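Local coordinates for outer membrane porin protein 32 (Delftia acidovorans, PDB 2FGQ), which forms trimeric, anion-selective channels across the bacterial outer membrane and binds the dicarboxylate malate, at residues F107-M116 / A271-V279. Sequence-based numbering, arbitrary orientation.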
loop_
_atom_site.group_PDB
_atom_site.type_symbol
_atom_site.label_atom_id
_atom_site.label_comp_id
_atom_site.label_asym_id
_atom_site.label_seq_id
_atom_site.Cartn_x
_atom_site.Cartn_y
_atom_site.Cartn_z
ATOM N N PHE A 107 -14.989 -0.258 25.063
ATOM C CA PHE A 107 -14.312 0.704 24.195
ATOM C C PHE A 107 -13.637 0.002 23.036
ATOM O O PHE A 107 -12.915 0.629 22.269
ATOM C CB PHE A 107 -13.310 1.510 25.010
ATOM C CG PHE A 107 -13.968 2.494 25.901
ATOM C CD1 PHE A 107 -14.349 3.730 25.401
ATOM C CD2 PHE A 107 -14.254 2.184 27.201
ATOM C CE1 PHE A 107 -14.967 4.632 26.227
ATOM C CE2 PHE A 107 -14.911 3.096 28.027
ATOM C CZ PHE A 107 -15.265 4.302 27.537
ATOM N N SER A 108 -13.893 -1.291 22.910
ATOM C CA SER A 108 -13.611 -2.024 21.645
ATOM C C SER A 108 -12.137 -2.033 21.287
ATOM O O SER A 108 -11.776 -1.988 20.085
ATOM C CB SER A 108 -14.403 -1.437 20.487
ATOM O OG SER A 108 -15.759 -1.219 20.825
ATOM N N ALA A 109 -11.297 -2.117 22.306
ATOM C CA ALA A 109 -9.879 -2.307 22.152
ATOM C C ALA A 109 -9.289 -1.185 21.305
ATOM O O ALA A 109 -8.271 -1.378 20.670
ATOM C CB ALA A 109 -9.552 -3.698 21.520
ATOM N N THR A 110 -9.886 0.001 21.346
ATOM C CA THR A 110 -9.288 1.151 20.639
ATOM C C THR A 110 -9.549 2.435 21.406
ATOM O O THR A 110 -10.331 2.441 22.354
ATOM C CB THR A 110 -9.794 1.259 19.157
ATOM O OG1 THR A 110 -9.001 2.199 18.415
ATOM C CG2 THR A 110 -11.172 1.809 19.056
ATOM N N GLY A 111 -8.854 3.500 21.016
ATOM C CA GLY A 111 -9.000 4.784 21.669
ATOM C C GLY A 111 -8.155 4.876 22.925
ATOM O O GLY A 111 -7.346 3.984 23.221
ATOM N N ILE A 112 -8.319 5.953 23.691
ATOM C CA ILE A 112 -7.685 6.027 25.065
ATOM C C ILE A 112 -8.394 5.147 26.142
ATOM O O ILE A 112 -7.896 4.834 27.241
ATOM C CB ILE A 112 -7.638 7.508 25.566
ATOM C CG1 ILE A 112 -9.025 8.156 25.575
ATOM C CG2 ILE A 112 -6.678 8.313 24.778
ATOM C CD1 ILE A 112 -9.028 9.474 26.324
ATOM N N GLY A 113 -9.612 4.804 25.925
ATOM C CA GLY A 113 -10.349 4.125 26.969
ATOM C C GLY A 113 -10.151 2.647 27.200
ATOM O O GLY A 113 -10.683 2.176 28.178
ATOM N N PRO A 114 -9.506 1.876 26.324
ATOM C CA PRO A 114 -9.811 0.458 26.300
ATOM C C PRO A 114 -8.990 -0.312 27.315
ATOM O O PRO A 114 -8.023 0.167 27.893
ATOM C CB PRO A 114 -9.436 0.037 24.885
ATOM C CG PRO A 114 -8.260 0.823 24.609
ATOM C CD PRO A 114 -8.493 2.202 25.307
ATOM N N PHE A 115 -9.414 -1.529 27.493
ATOM C CA PHE A 115 -8.650 -2.510 28.266
ATOM C C PHE A 115 -7.287 -2.701 27.631
ATOM O O PHE A 115 -7.187 -2.869 26.394
ATOM C CB PHE A 115 -9.405 -3.816 28.218
ATOM C CG PHE A 115 -8.794 -4.923 29.020
ATOM C CD1 PHE A 115 -8.621 -4.782 30.387
ATOM C CD2 PHE A 115 -8.417 -6.075 28.414
ATOM C CE1 PHE A 115 -8.085 -5.852 31.150
ATOM C CE2 PHE A 115 -7.887 -7.142 29.156
ATOM C CZ PHE A 115 -7.714 -7.005 30.519
ATOM N N MET A 116 -6.241 -2.691 28.452
ATOM C CA MET A 116 -4.851 -2.789 27.944
ATOM C C MET A 116 -4.236 -4.170 28.139
ATOM O O MET A 116 -3.036 -4.324 27.980
ATOM C CB MET A 116 -3.941 -1.792 28.688
ATOM C CG MET A 116 -4.311 -0.384 28.576
ATOM S SD MET A 116 -3.121 0.641 29.621
ATOM C CE MET A 116 -1.608 0.026 29.210
ATOM N N ALA A 271 -1.306 -0.016 38.143
ATOM C CA ALA A 271 -1.870 1.166 37.488
ATOM C C ALA A 271 -3.383 0.976 37.474
ATOM O O ALA A 271 -3.858 -0.158 37.323
ATOM C CB ALA A 271 -1.332 1.322 36.044
ATOM N N HIS A 272 -4.128 2.052 37.696
ATOM C CA HIS A 272 -5.575 2.048 37.691
ATOM C C HIS A 272 -6.034 3.013 36.599
ATOM O O HIS A 272 -5.439 4.066 36.375
ATOM C CB HIS A 272 -6.144 2.595 39.041
ATOM C CG HIS A 272 -5.668 1.891 40.275
ATOM N ND1 HIS A 272 -6.450 0.977 40.944
ATOM C CD2 HIS A 272 -4.513 1.993 40.983
ATOM C CE1 HIS A 272 -5.785 0.519 41.997
ATOM N NE2 HIS A 272 -4.603 1.112 42.036
ATOM N N GLN A 273 -7.144 2.705 35.971
ATOM C CA GLN A 273 -7.649 3.533 34.879
ATOM C C GLN A 273 -9.147 3.666 34.967
ATOM O O GLN A 273 -9.834 2.723 35.272
ATOM C CB GLN A 273 -7.322 2.912 33.521
ATOM C CG GLN A 273 -7.543 3.902 32.383
ATOM C CD GLN A 273 -7.247 3.345 31.032
ATOM O OE1 GLN A 273 -6.411 2.431 30.903
ATOM N NE2 GLN A 273 -7.937 3.888 29.988
ATOM N N ILE A 274 -9.644 4.859 34.690
ATOM C CA ILE A 274 -11.071 5.109 34.551
ATOM C C ILE A 274 -11.280 5.858 33.233
ATOM O O ILE A 274 -10.581 6.826 32.947
ATOM C CB ILE A 274 -11.628 5.957 35.720
ATOM C CG1 ILE A 274 -11.333 5.337 37.063
ATOM C CG2 ILE A 274 -13.146 6.108 35.574
ATOM C CD1 ILE A 274 -11.542 6.368 38.231
ATOM N N THR A 275 -12.255 5.401 32.455
ATOM C CA THR A 275 -12.621 6.031 31.213
ATOM C C THR A 275 -14.119 6.217 31.118
ATOM O O THR A 275 -14.878 5.275 31.355
ATOM C CB THR A 275 -12.192 5.139 30.061
ATOM O OG1 THR A 275 -10.824 4.770 30.243
ATOM C CG2 THR A 275 -12.253 5.900 28.719
ATOM N N LEU A 276 -14.511 7.442 30.766
ATOM C CA LEU A 276 -15.873 7.799 30.451
ATOM C C LEU A 276 -15.974 8.104 28.958
ATOM O O LEU A 276 -15.158 8.838 28.413
ATOM C CB LEU A 276 -16.285 9.036 31.244
ATOM C CG LEU A 276 -17.689 9.513 30.983
ATOM C CD1 LEU A 276 -18.754 8.590 31.594
ATOM C CD2 LEU A 276 -17.814 10.951 31.561
ATOM N N GLY A 277 -16.985 7.570 28.305
ATOM C CA GLY A 277 -17.194 7.823 26.886
ATOM C C GLY A 277 -18.642 8.130 26.536
ATOM O O GLY A 277 -19.555 7.685 27.191
ATOM N N TYR A 278 -18.836 8.858 25.450
ATOM C CA TYR A 278 -20.146 9.131 24.931
ATOM C C TYR A 278 -20.081 8.986 23.417
ATOM O O TYR A 278 -19.132 9.440 22.807
ATOM C CB TYR A 278 -20.586 10.560 25.283
ATOM C CG TYR A 278 -22.062 10.753 25.066
ATOM C CD1 TYR A 278 -22.954 10.238 25.982
ATOM C CD2 TYR A 278 -22.565 11.402 23.940
ATOM C CE1 TYR A 278 -24.301 10.363 25.832
ATOM C CE2 TYR A 278 -23.983 11.547 23.777
ATOM C CZ TYR A 278 -24.818 10.992 24.742
ATOM O OH TYR A 278 -26.212 11.067 24.671
ATOM N N VAL A 279 -21.102 8.368 22.829
ATOM C CA VAL A 279 -21.257 8.269 21.397
ATOM C C VAL A 279 -22.623 8.823 21.036
ATOM O O VAL A 279 -23.634 8.437 21.629
ATOM C CB VAL A 279 -21.146 6.802 20.961
ATOM C CG1 VAL A 279 -21.346 6.652 19.465
ATOM C CG2 VAL A 279 -19.793 6.227 21.363
#
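A buried packing of loop against barrel wall brings the Phe107 ring onto Thr275 and Gly277 and the Gln273 amide to the backbone O of Ile112, where the loop that folds into the pore of this 16-stranded porin barrel, the constriction loop L3 of such porins, meets the inner face of strand 269-281. The Phe107 ring, its CG beside the backbone N (chi1 -73°) and opposite the carbonyl carbon, reaches to the strand beside Gly277, which has no side chain to obstruct it; CZ comes within 3.8 Å of Gly277 N at the ring edge. Thr275 CG2 lies over one ring face in a CH-pi contact, 4.0 Å from the centroid. Next to this apolar patch, the extended Gln273 side chain reaches the loop backbone. Its NE2 makes a weak, bent bond to Ile112 O (2.9 Å). The same NE2 donates to Thr275 OG1, 30° out of the amide plane. With an alanine at Gln273, Ile112 O would probably lose this donor and the Thr275 hydroxyl the amide that donates to it. On the pore side, the type I' turn Phe107-Thr110 presents Ala109 to bound D-malate. Farther along, Met116 crosses the Gln273 side chain at about a right angle, its SD 4.0 Å from Gln273 OE1.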